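Local coordinates for penicillin-binding protein (Bacillus halodurans, PDB 3TG9) that probably works as an active-site serine enzyme of the beta-lactamase and penicillin-binding protein family, reacting through an acyl-enzyme, with a natural substrate that is not established, at residues Asn179-Arg183 against Ala184-Glu188; Lys239-Leu242 against Ala243-His247; Ile277-Asp281 against Gly282-Lys286. All blocks are in the same frame, centred on the assembly; numbering follows the deposited sequence.

Interaction 1: residues Asn179-Arg183 against Ala184-Glu188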
ATOM      1  N   ASN B 179      24.515  13.834   2.688  1.00 40.58           N
ATOM      2  CA  ASN B 179      25.124  14.848   3.541  1.00 36.62           C
ATOM      3  C   ASN B 179      24.738  14.767   5.008  1.00 39.65           C
ATOM      4  O   ASN B 179      25.310  15.470   5.845  1.00 39.35           O
ATOM      5  CB  ASN B 179      24.795  16.236   3.009  1.00 37.98           C
ATOM      6  CG  ASN B 179      25.310  16.448   1.610  1.00 37.68           C
ATOM      7  OD1 ASN B 179      26.512  16.560   1.395  1.00 41.28           O
ATOM      8  ND2 ASN B 179      24.404  16.495   0.646  1.00 43.08           N
ATOM      9  N   VAL B 180      23.770  13.920   5.333  1.00 37.23           N
ATOM     10  CA  VAL B 180      23.341  13.801   6.719  1.00 33.12           C
ATOM     11  C   VAL B 180      23.416  12.374   7.242  1.00 34.34           C
ATOM     12  O   VAL B 180      24.090  12.121   8.228  1.00 40.22           O
ATOM     13  CB  VAL B 180      21.930  14.366   6.940  1.00 34.39           C
ATOM     14  CG1 VAL B 180      21.493  14.131   8.374  1.00 31.31           C
ATOM     15  CG2 VAL B 180      21.898  15.848   6.601  1.00 32.22           C
ATOM     16  N   PHE B 181      22.729  11.437   6.596  1.00 35.60           N
ATOM     17  CA  PHE B 181      22.800  10.052   7.051  1.00 37.63           C
ATOM     18  C   PHE B 181      24.212   9.485   6.925  1.00 36.48           C
ATOM     19  O   PHE B 181      24.682   8.784   7.817  1.00 37.61           O
ATOM     20  CB  PHE B 181      21.810   9.155   6.301  1.00 34.09           C
ATOM     21  CG  PHE B 181      20.372   9.532   6.511  1.00 36.93           C
ATOM     22  CD1 PHE B 181      19.999  10.340   7.579  1.00 31.63           C
ATOM     23  CD2 PHE B 181      19.389   9.067   5.652  1.00 33.46           C
ATOM     24  CE1 PHE B 181      18.673  10.695   7.776  1.00 33.49           C
ATOM     25  CE2 PHE B 181      18.060   9.410   5.843  1.00 28.34           C
ATOM     26  CZ  PHE B 181      17.696  10.221   6.901  1.00 32.35           C
ATOM     27  N   GLN B 182      24.881   9.793   5.820  1.00 34.43           N
ATOM     28  CA  GLN B 182      26.171   9.188   5.521  1.00 40.89           C
ATOM     29  C   GLN B 182      27.221   9.863   6.378  1.00 42.43           C
ATOM     30  O   GLN B 182      28.050   9.205   7.005  1.00 36.01           O
ATOM     31  CB  GLN B 182      26.519   9.380   4.045  1.00 44.86           C
ATOM     32  CG  GLN B 182      27.537   8.386   3.507  1.00 53.42           C
ATOM     33  CD  GLN B 182      26.899   7.065   3.096  1.00 58.52           C
ATOM     34  OE1 GLN B 182      26.109   6.477   3.841  1.00 59.44           O
ATOM     35  NE2 GLN B 182      27.242   6.596   1.903  1.00 60.33           N
ATOM     36  N   ARG B 183      27.156  11.188   6.398  1.00 39.89           N
ATOM     37  CA  ARG B 183      28.084  12.021   7.145  1.00 41.18           C
ATOM     38  C   ARG B 183      27.931  11.835   8.657  1.00 40.88           C
ATOM     39  O   ARG B 183      28.697  12.407   9.426  1.00 47.54           O
ATOM     40  CB  ARG B 183      27.880  13.488   6.751  1.00 40.78           C
ATOM     41  CG  ARG B 183      29.098  14.372   6.921  1.00 43.75           C
ATOM     42  CD  ARG B 183      28.875  15.738   6.280  1.00 44.02           C
ATOM     43  NE  ARG B 183      29.570  16.798   7.008  1.00 52.01           N
ATOM     44  CZ  ARG B 183      29.576  18.079   6.647  1.00 54.85           C
ATOM     45  NH1 ARG B 183      28.924  18.462   5.554  1.00 49.87           N
ATOM     46  NH2 ARG B 183      30.232  18.981   7.380  1.00 50.72           N
ATOM     47  N   ALA B 184      26.961  11.030   9.085  1.00 36.69           N
ATOM     48  CA  ALA B 184      26.775  10.755  10.513  1.00 31.91           C
ATOM     49  C   ALA B 184      26.747   9.267  10.839  1.00 35.02           C
ATOM     50  O   ALA B 184      26.416   8.882  11.964  1.00 32.97           O
ATOM     51  CB  ALA B 184      25.505  11.424  11.027  1.00 35.38           C
ATOM     52  N   GLY B 185      27.057   8.433   9.849  1.00 35.26           N
ATOM     53  CA  GLY B 185      27.185   7.003  10.061  1.00 32.68           C
ATOM     54  C   GLY B 185      25.882   6.232  10.106  1.00 35.88           C
ATOM     55  O   GLY B 185      25.847   5.106  10.594  1.00 36.58           O
ATOM     56  N   MET B 186      24.811   6.834   9.593  1.00 37.49           N
ATOM     57  CA  MET B 186      23.487   6.217   9.602  1.00 37.84           C
ATOM     58  C   MET B 186      23.225   5.389   8.330  1.00 36.08           C
ATOM     59  O   MET B 186      22.537   5.853   7.420  1.00 39.59           O
ATOM     60  CB  MET B 186      22.419   7.303   9.755  1.00 31.92           C
ATOM     61  CG  MET B 186      22.625   8.205  10.981  1.00 33.32           C
ATOM     62  SD  MET B 186      21.632   9.729  10.953  1.00 30.49           S
ATOM     63  CE  MET B 186      19.975   9.048  11.037  1.00 31.03           C
ATOM     64  N   HIS B 187      23.755   4.168   8.282  1.00 27.39           N
ATOM     65  CA  HIS B 187      23.669   3.336   7.078  1.00 37.85           C
ATOM     66  C   HIS B 187      22.377   2.521   6.978  1.00 34.54           C
ATOM     67  O   HIS B 187      22.156   1.834   5.987  1.00 37.64           O
ATOM     68  CB  HIS B 187      24.873   2.388   6.990  1.00 35.83           C
ATOM     69  CG  HIS B 187      26.176   3.026   7.368  1.00 39.83           C
ATOM     70  ND1 HIS B 187      26.881   3.845   6.512  1.00 43.76           N
ATOM     71  CD2 HIS B 187      26.899   2.960   8.512  1.00 36.48           C
ATOM     72  CE1 HIS B 187      27.980   4.260   7.113  1.00 43.17           C
ATOM     73  NE2 HIS B 187      28.019   3.739   8.327  1.00 36.85           N
ATOM     74  N   GLU B 188      21.534   2.589   8.002  1.00 35.70           N
ATOM     75  CA  GLU B 188      20.268   1.869   7.989  1.00 32.04           C
ATOM     76  C   GLU B 188      19.053   2.789   7.877  1.00 31.49           C
ATOM     77  O   GLU B 188      17.950   2.411   8.267  1.00 32.67           O
ATOM     78  CB  GLU B 188      20.132   1.020   9.250  1.00 33.03           C
ATOM     79  CG  GLU B 188      21.179  -0.063   9.394  1.00 38.17           C
ATOM     80  CD  GLU B 188      20.694  -1.195  10.279  1.00 44.84           C
ATOM     81  OE1 GLU B 188      21.387  -1.526  11.260  1.00 47.91           O
ATOM     82  OE2 GLU B 188      19.603  -1.748   9.997  1.00 58.64           O
TER

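Interaction 2: residues Lys239-Leu242 against Ala243-His247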
ATOM      1  N   LYS B 239      22.889   7.860  16.632  1.00 34.17           N
ATOM      2  CA  LYS B 239      24.060   8.334  15.901  1.00 34.83           C
ATOM      3  C   LYS B 239      23.850   9.729  15.338  1.00 32.81           C
ATOM      4  O   LYS B 239      24.811  10.471  15.143  1.00 29.42           O
ATOM      5  CB  LYS B 239      24.419   7.386  14.751  1.00 34.08           C
ATOM      6  CG  LYS B 239      24.924   6.016  15.181  1.00 38.82           C
ATOM      7  CD  LYS B 239      25.368   5.202  13.966  1.00 41.17           C
ATOM      8  CE  LYS B 239      25.515   3.723  14.300  1.00 47.03           C
ATOM      9  NZ  LYS B 239      26.139   3.512  15.644  1.00 48.54           N
ATOM     10  N   LEU B 240      22.602  10.080  15.033  1.00 33.13           N
ATOM     11  CA  LEU B 240      22.341  11.391  14.454  1.00 28.31           C
ATOM     12  C   LEU B 240      22.555  12.513  15.478  1.00 28.93           C
ATOM     13  O   LEU B 240      23.133  13.556  15.163  1.00 30.39           O
ATOM     14  CB  LEU B 240      20.940  11.478  13.834  1.00 30.07           C
ATOM     15  CG  LEU B 240      20.714  12.916  13.349  1.00 29.37           C
ATOM     16  CD1 LEU B 240      20.200  13.024  11.948  1.00 35.24           C
ATOM     17  CD2 LEU B 240      19.863  13.717  14.343  1.00 30.36           C
ATOM     18  N   TRP B 241      22.081  12.296  16.700  1.00 29.06           N
ATOM     19  CA  TRP B 241      22.296  13.253  17.782  1.00 30.07           C
ATOM     20  C   TRP B 241      23.796  13.391  18.076  1.00 35.61           C
ATOM     21  O   TRP B 241      24.323  14.499  18.194  1.00 34.69           O
ATOM     22  CB  TRP B 241      21.573  12.787  19.045  1.00 31.04           C
ATOM     23  CG  TRP B 241      20.089  13.025  19.063  1.00 32.00           C
ATOM     24  CD1 TRP B 241      19.106  12.074  19.104  1.00 30.70           C
ATOM     25  CD2 TRP B 241      19.417  14.294  19.062  1.00 32.75           C
ATOM     26  NE1 TRP B 241      17.863  12.673  19.121  1.00 29.19           N
ATOM     27  CE2 TRP B 241      18.027  14.034  19.098  1.00 32.79           C
ATOM     28  CE3 TRP B 241      19.856  15.621  19.029  1.00 28.31           C
ATOM     29  CZ2 TRP B 241      17.075  15.055  19.113  1.00 31.33           C
ATOM     30  CZ3 TRP B 241      18.912  16.632  19.045  1.00 28.27           C
ATOM     31  CH2 TRP B 241      17.533  16.344  19.085  1.00 29.82           C
ATOM     32  N   LEU B 242      24.473  12.251  18.205  1.00 33.61           N
ATOM     33  CA  LEU B 242      25.908  12.221  18.454  1.00 33.70           C
ATOM     34  C   LEU B 242      26.673  13.047  17.427  1.00 33.51           C
ATOM     35  O   LEU B 242      27.409  13.959  17.787  1.00 34.98           O
ATOM     36  CB  LEU B 242      26.410  10.781  18.471  1.00 32.44           C
ATOM     37  CG  LEU B 242      25.884   9.969  19.656  1.00 35.31           C
ATOM     38  CD1 LEU B 242      26.381   8.535  19.600  1.00 36.32           C
ATOM     39  CD2 LEU B 242      26.279  10.626  20.974  1.00 36.53           C
ATOM     40  N   ALA B 243      26.486  12.742  16.150  1.00 29.51           N
ATOM     41  CA  ALA B 243      27.140  13.498  15.081  1.00 30.80           C
ATOM     42  C   ALA B 243      26.816  14.990  15.135  1.00 35.73           C
ATOM     43  O   ALA B 243      27.681  15.824  14.866  1.00 37.77           O
ATOM     44  CB  ALA B 243      26.770  12.923  13.719  1.00 33.07           C
ATOM     45  N   LEU B 244      25.571  15.331  15.462  1.00 33.98           N
ATOM     46  CA  LEU B 244      25.185  16.735  15.552  1.00 34.29           C
ATOM     47  C   LEU B 244      25.938  17.443  16.690  1.00 33.99           C
ATOM     48  O   LEU B 244      26.561  18.482  16.480  1.00 30.81           O
ATOM     49  CB  LEU B 244      23.666  16.874  15.733  1.00 34.78           C
ATOM     50  CG  LEU B 244      23.083  18.290  15.870  1.00 31.86           C
ATOM     51  CD1 LEU B 244      23.338  19.137  14.618  1.00 25.92           C
ATOM     52  CD2 LEU B 244      21.589  18.248  16.196  1.00 29.10           C
ATOM     53  N   MET B 245      25.879  16.869  17.888  1.00 32.09           N
ATOM     54  CA  MET B 245      26.491  17.477  19.064  1.00 36.33           C
ATOM     55  C   MET B 245      28.015  17.456  19.042  1.00 36.69           C
ATOM     56  O   MET B 245      28.647  18.173  19.803  1.00 38.04           O
ATOM     57  CB  MET B 245      25.975  16.820  20.346  1.00 34.83           C
ATOM     58  CG  MET B 245      24.477  16.978  20.546  1.00 40.51           C
ATOM     59  SD  MET B 245      23.924  18.670  20.240  1.00 39.97           S
ATOM     60  CE  MET B 245      22.153  18.499  20.479  1.00 37.04           C
ATOM     61  N   ARG B 246      28.605  16.632  18.183  1.00 36.69           N
ATOM     62  CA  ARG B 246      30.056  16.580  18.074  1.00 34.48           C
ATOM     63  C   ARG B 246      30.551  17.415  16.910  1.00 36.85           C
ATOM     64  O   ARG B 246      31.720  17.339  16.548  1.00 43.58           O
ATOM     65  CB  ARG B 246      30.552  15.152  17.911  1.00 36.88           C
ATOM     66  CG  ARG B 246      30.214  14.236  19.061  1.00 37.08           C
ATOM     67  CD  ARG B 246      30.961  12.925  18.883  1.00 39.93           C
ATOM     68  NE  ARG B 246      30.658  11.960  19.932  1.00 41.50           N
ATOM     69  CZ  ARG B 246      30.386  10.682  19.703  1.00 40.32           C
ATOM     70  NH1 ARG B 246      30.389  10.217  18.462  1.00 40.02           N
ATOM     71  NH2 ARG B 246      30.124   9.866  20.717  1.00 39.65           N
ATOM     72  N   HIS B 247      29.653  18.204  16.331  1.00 35.04           N
ATOM     73  CA  HIS B 247      30.001  19.134  15.262  1.00 34.79           C
ATOM     74  C   HIS B 247      30.487  18.404  14.014  1.00 37.59           C
ATOM     75  O   HIS B 247      31.277  18.942  13.238  1.00 39.29           O
ATOM     76  CB  HIS B 247      31.051  20.148  15.742  1.00 37.47           C
ATOM     77  CG  HIS B 247      30.661  20.886  16.990  1.00 40.70           C
ATOM     78  ND1 HIS B 247      29.474  21.581  17.105  1.00 39.49           N
ATOM     79  CD2 HIS B 247      31.308  21.053  18.168  1.00 39.70           C
ATOM     80  CE1 HIS B 247      29.403  22.132  18.306  1.00 39.74           C
ATOM     81  NE2 HIS B 247      30.502  21.824  18.970  1.00 41.67           N
TER

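Interaction 3: residues Ile277-Asp281 against Gly282-Lys286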
ATOM      1  N   ILE B 277      13.018  22.970  21.845  1.00 31.94           N
ATOM      2  CA  ILE B 277      13.907  23.214  22.980  1.00 31.39           C
ATOM      3  C   ILE B 277      13.133  23.329  24.288  1.00 31.41           C
ATOM      4  O   ILE B 277      12.147  24.063  24.380  1.00 30.71           O
ATOM      5  CB  ILE B 277      14.737  24.486  22.776  1.00 32.38           C
ATOM      6  CG1 ILE B 277      15.554  24.375  21.493  1.00 32.02           C
ATOM      7  CG2 ILE B 277      15.648  24.748  23.986  1.00 29.94           C
ATOM      8  CD1 ILE B 277      16.207  25.664  21.078  1.00 34.54           C
ATOM      9  N   LYS B 278      13.576  22.587  25.294  1.00 28.59           N
ATOM     10  CA  LYS B 278      12.965  22.669  26.608  1.00 29.99           C
ATOM     11  C   LYS B 278      13.888  23.473  27.499  1.00 31.31           C
ATOM     12  O   LYS B 278      15.025  23.074  27.749  1.00 28.89           O
ATOM     13  CB  LYS B 278      12.736  21.280  27.190  1.00 32.95           C
ATOM     14  CG  LYS B 278      11.861  21.271  28.430  1.00 33.12           C
ATOM     15  CD  LYS B 278      10.392  21.474  28.062  1.00 33.24           C
ATOM     16  CE  LYS B 278       9.952  20.425  27.047  1.00 35.36           C
ATOM     17  NZ  LYS B 278       8.474  20.295  27.010  1.00 38.08           N
ATOM     18  N   GLN B 279      13.399  24.618  27.959  1.00 33.04           N
ATOM     19  CA  GLN B 279      14.197  25.515  28.790  1.00 34.98           C
ATOM     20  C   GLN B 279      13.399  25.960  30.009  1.00 38.65           C
ATOM     21  O   GLN B 279      12.370  26.630  29.886  1.00 37.97           O
ATOM     22  CB  GLN B 279      14.629  26.735  27.984  1.00 32.93           C
ATOM     23  CG  GLN B 279      15.606  27.639  28.704  1.00 38.10           C
ATOM     24  CD  GLN B 279      15.818  28.941  27.966  1.00 41.35           C
ATOM     25  OE1 GLN B 279      16.746  29.073  27.176  1.00 44.38           O
ATOM     26  NE2 GLN B 279      14.940  29.906  28.205  1.00 48.72           N
ATOM     27  N   GLN B 280      13.878  25.579  31.184  1.00 35.38           N
ATOM     28  CA  GLN B 280      13.169  25.847  32.424  1.00 43.43           C
ATOM     29  C   GLN B 280      14.142  26.306  33.509  1.00 44.69           C
ATOM     30  O   GLN B 280      15.205  25.712  33.695  1.00 40.47           O
ATOM     31  CB  GLN B 280      12.415  24.594  32.871  1.00 44.96           C
ATOM     32  CG  GLN B 280      13.250  23.324  32.791  1.00 52.03           C
ATOM     33  CD  GLN B 280      12.422  22.083  32.470  1.00 56.92           C
ATOM     34  OE1 GLN B 280      12.860  20.951  32.704  1.00 56.46           O
ATOM     35  NE2 GLN B 280      11.225  22.291  31.928  1.00 51.93           N
ATOM     36  N   ASP B 281      13.768  27.374  34.207  1.00 46.04           N
ATOM     37  CA  ASP B 281      14.587  27.935  35.278  1.00 48.90           C
ATOM     38  C   ASP B 281      15.950  28.371  34.743  1.00 43.91           C
ATOM     39  O   ASP B 281      16.980  28.104  35.357  1.00 37.86           O
ATOM     40  CB  ASP B 281      14.749  26.926  36.425  1.00 54.10           C
ATOM     41  CG  ASP B 281      13.412  26.476  37.008  1.00 58.13           C
ATOM     42  OD1 ASP B 281      12.608  27.347  37.417  1.00 60.88           O
ATOM     43  OD2 ASP B 281      13.168  25.248  37.064  1.00 57.40           O
ATOM     44  N   GLY B 282      15.941  29.032  33.587  1.00 44.27           N
ATOM     45  CA  GLY B 282      17.153  29.553  32.977  1.00 40.40           C
ATOM     46  C   GLY B 282      18.207  28.525  32.590  1.00 40.39           C
ATOM     47  O   GLY B 282      19.401  28.815  32.634  1.00 38.67           O
ATOM     48  N   ALA B 283      17.775  27.325  32.216  1.00 39.27           N
ATOM     49  CA  ALA B 283      18.685  26.313  31.702  1.00 33.30           C
ATOM     50  C   ALA B 283      17.959  25.364  30.737  1.00 34.18           C
ATOM     51  O   ALA B 283      16.820  24.964  30.979  1.00 31.11           O
ATOM     52  CB  ALA B 283      19.312  25.542  32.840  1.00 32.69           C
ATOM     53  N   ILE B 284      18.633  25.011  29.645  1.00 31.48           N
ATOM     54  CA  ILE B 284      18.076  24.097  28.655  1.00 32.49           C
ATOM     55  C   ILE B 284      18.191  22.648  29.110  1.00 28.29           C
ATOM     56  O   ILE B 284      19.289  22.139  29.302  1.00 32.76           O
ATOM     57  CB  ILE B 284      18.761  24.267  27.284  1.00 29.03           C
ATOM     58  CG1 ILE B 284      18.349  25.605  26.662  1.00 29.21           C
ATOM     59  CG2 ILE B 284      18.388  23.114  26.369  1.00 31.00           C
ATOM     60  CD1 ILE B 284      19.204  26.034  25.492  1.00 29.24           C
ATOM     61  N   SER B 285      17.054  21.986  29.281  1.00 28.78           N
ATOM     62  CA  SER B 285      17.051  20.608  29.753  1.00 31.94           C
ATOM     63  C   SER B 285      17.105  19.586  28.611  1.00 32.36           C
ATOM     64  O   SER B 285      17.653  18.491  28.773  1.00 30.15           O
ATOM     65  CB  SER B 285      15.831  20.355  30.632  1.00 35.06           C
ATOM     66  OG  SER B 285      14.662  20.863  30.019  1.00 37.41           O
ATOM     67  N   LYS B 286      16.547  19.934  27.457  1.00 31.87           N
ATOM     68  CA  LYS B 286      16.632  19.024  26.315  1.00 33.52           C
ATOM     69  C   LYS B 286      16.358  19.660  24.967  1.00 32.01           C
ATOM     70  O   LYS B 286      15.643  20.658  24.859  1.00 29.48           O
ATOM     71  CB  LYS B 286      15.738  17.793  26.498  1.00 28.54           C
ATOM     72  CG  LYS B 286      14.251  18.043  26.375  1.00 29.69           C
ATOM     73  CD  LYS B 286      13.504  16.725  26.198  1.00 30.68           C
ATOM     74  CE  LYS B 286      12.047  16.865  26.590  1.00 36.01           C
ATOM     75  NZ  LYS B 286      11.289  15.590  26.465  1.00 35.10           N
TER
HETATM   76  O   HOH W   1       8.862  16.991  27.257  1.00 50.61           O
HETATM   77  O   HOH W   2      13.939  29.693  31.500  1.00 44.52           O

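Interaction 1: residues Asn179-Arg183 against Ala184-Glu188
Phe-181, in the last turn of helix 172-182, meets Met-186, which lies just past the helix end, their side chains set at a slant to each other. The methyl CE of Met-186 lies 3.7 Å from CD1 of Phe-181 and approaches the ring obliquely. Met-186 SD stands farther off, 5.0 Å from the centroid of the Phe-181 ring and 63° off its normal, a Met-aromatic contact. The bend of Met-186 at its last torsion (chi3 65°) turns CE in toward CD1 and CE1 of the ring. Phe-60, on helix 58-70, meets the same ring with its plane nearly perpendicular.

The backbone sets this approach. Met-186 N bonds to Phe-181 O at 2.6 Å, and Gly-185 N reaches Gln-182 O at 3.1 Å from well above that carbonyl's plane. With Gly-185 at positive phi, the pair of bonds forms a Schellman motif. Ala-184 fits in the turn between them, its CB 3.2 Å from Val-180 O. On the exposed side Gln-182 and His-187 run at about a right angle, with OE1 of Gln-182 3.8 Å from ND1 of His-187 and their planes 51° apart, so the geometry supplies proximity without a hydrogen bond. The chemistry therefore divides: the last carbonyls of the helix are met by main-chain N-H groups, whereas the side chains that pack inward do so through sulfur, methyl and aromatic carbon.

Interaction 2: residues Lys239-Leu242 against Ala243-His247
Arg-246 folds back along Leu-242, one turn earlier on helix 234-245. Arg-246 CB stands 3.4 Å from Leu-242 O. Arg-246 CG, anti to the carbonyl carbon (chi1 -61°) and thereby set against Leu-242 O, comes closer, at 3.1 Å. CD draws away from it. From CG to NE the chain is extended, which carries the guanidinium alongside the leucine. Arg-246 CZ lies 4.2 Å from Leu-242 CB, which sits over one face of the group toward its rim; Arg-246 NH1 is 4.0 Å from the same CB. Arg-246 NH2 comes 3.9 Å from Leu-242 CD2, over one face as well.

The backbone beneath is the last turn of the helix: Arg-246 N bonds to Leu-242 O at 3.0 Å, with a bent N-H...O angle of 133°. His-247, at positive phi, is the C-prime residue of a Schellman motif, His-247 N reaching Leu-244 O and Glu-248 N reaching Ala-243 O.

On the flank facing the sheet, Met-245 lies beside the buried Trp-241, its CE 4.0 Å from Trp-241 CE3. Phe-302 of strand 296-303 touches both, and Trp-241 NE1 is hydrogen-bonded to Ser-300 OG on that strand.

Interaction 3: residues Ile277-Asp281 against Gly282-Lys286
Ile-277 touches Ile-284 across the hairpin, its CG2 branch 3.9 Å from Ile-284 CG1, the two side chains meeting askew. Lys-278 comes next and carries the strand pairing. Its N bonds to Lys-286 O at 2.9 Å, almost straight at 174°, while its own carbonyl accepts Ser-285 N at 2.8 Å. Two residues, Ser-285 and Lys-286, thus stand opposite the single Lys-278, the definition of a classic beta bulge; the register shifts by one here. The lysine side chains run alongside each other; their ammonium nitrogens stay 5.5 Å apart, Lys-278 NZ to Lys-286 NZ, and share a water, weakly on the Lys-278 side. Salt bridges, Lys-278 to Asp-269 and Lys-286 to Glu-328, would offset the like charges.

Gln-279 turns to the other face of the sheet, where it forms the non-hydrogen-bonded pair with Ile-284; its OE1 is 3.9 Å from Ile-284 CG1. Gln-280 N bonds to Ala-283 O at 3.0 Å, answered by a weak bond from Ala-283 N to Gln-280 O. The Gln-280 side chain, with CG between the backbone N and the carbonyl carbon (chi1 46°) and bent at chi2, brings OE1 3.2 Å from Ser-285 OG, a hydroxyl also near the carbonyl of Lys-278, so its proton has two candidate acceptors. The NE2 end is held by Asp-268. Asp-281 and Gly-282 make the tip, both at positive phi. Such a two-residue connection, close to a type I' turn, is characteristic of a tight antiparallel beta hairpin, here with a bulge immediately behind it.

How the interactions relate
Interactions 1 and 2 belong together: both end a helix with a Schellman motif, and they touch through Ala-184 CB and Ala-243 CB, 3.3 Å apart, and through Met-186 SD against Leu-240 CB. Each is partly buried, with buried side chains that are mostly apolar and exposed polar ones such as Gln-182 and Arg-246. Interaction 2 also joins the helical layer to the large antiparallel sheet, through strands 296-303 and 308-314. Interaction 3 is a surface contact at the hairpin 277-286 within that sheet, its centre about 19 Å from that of interaction 2 and about 28 Å from that of interaction 1. Cross-strand bonds, lysines and water take the place of helix-end capping there.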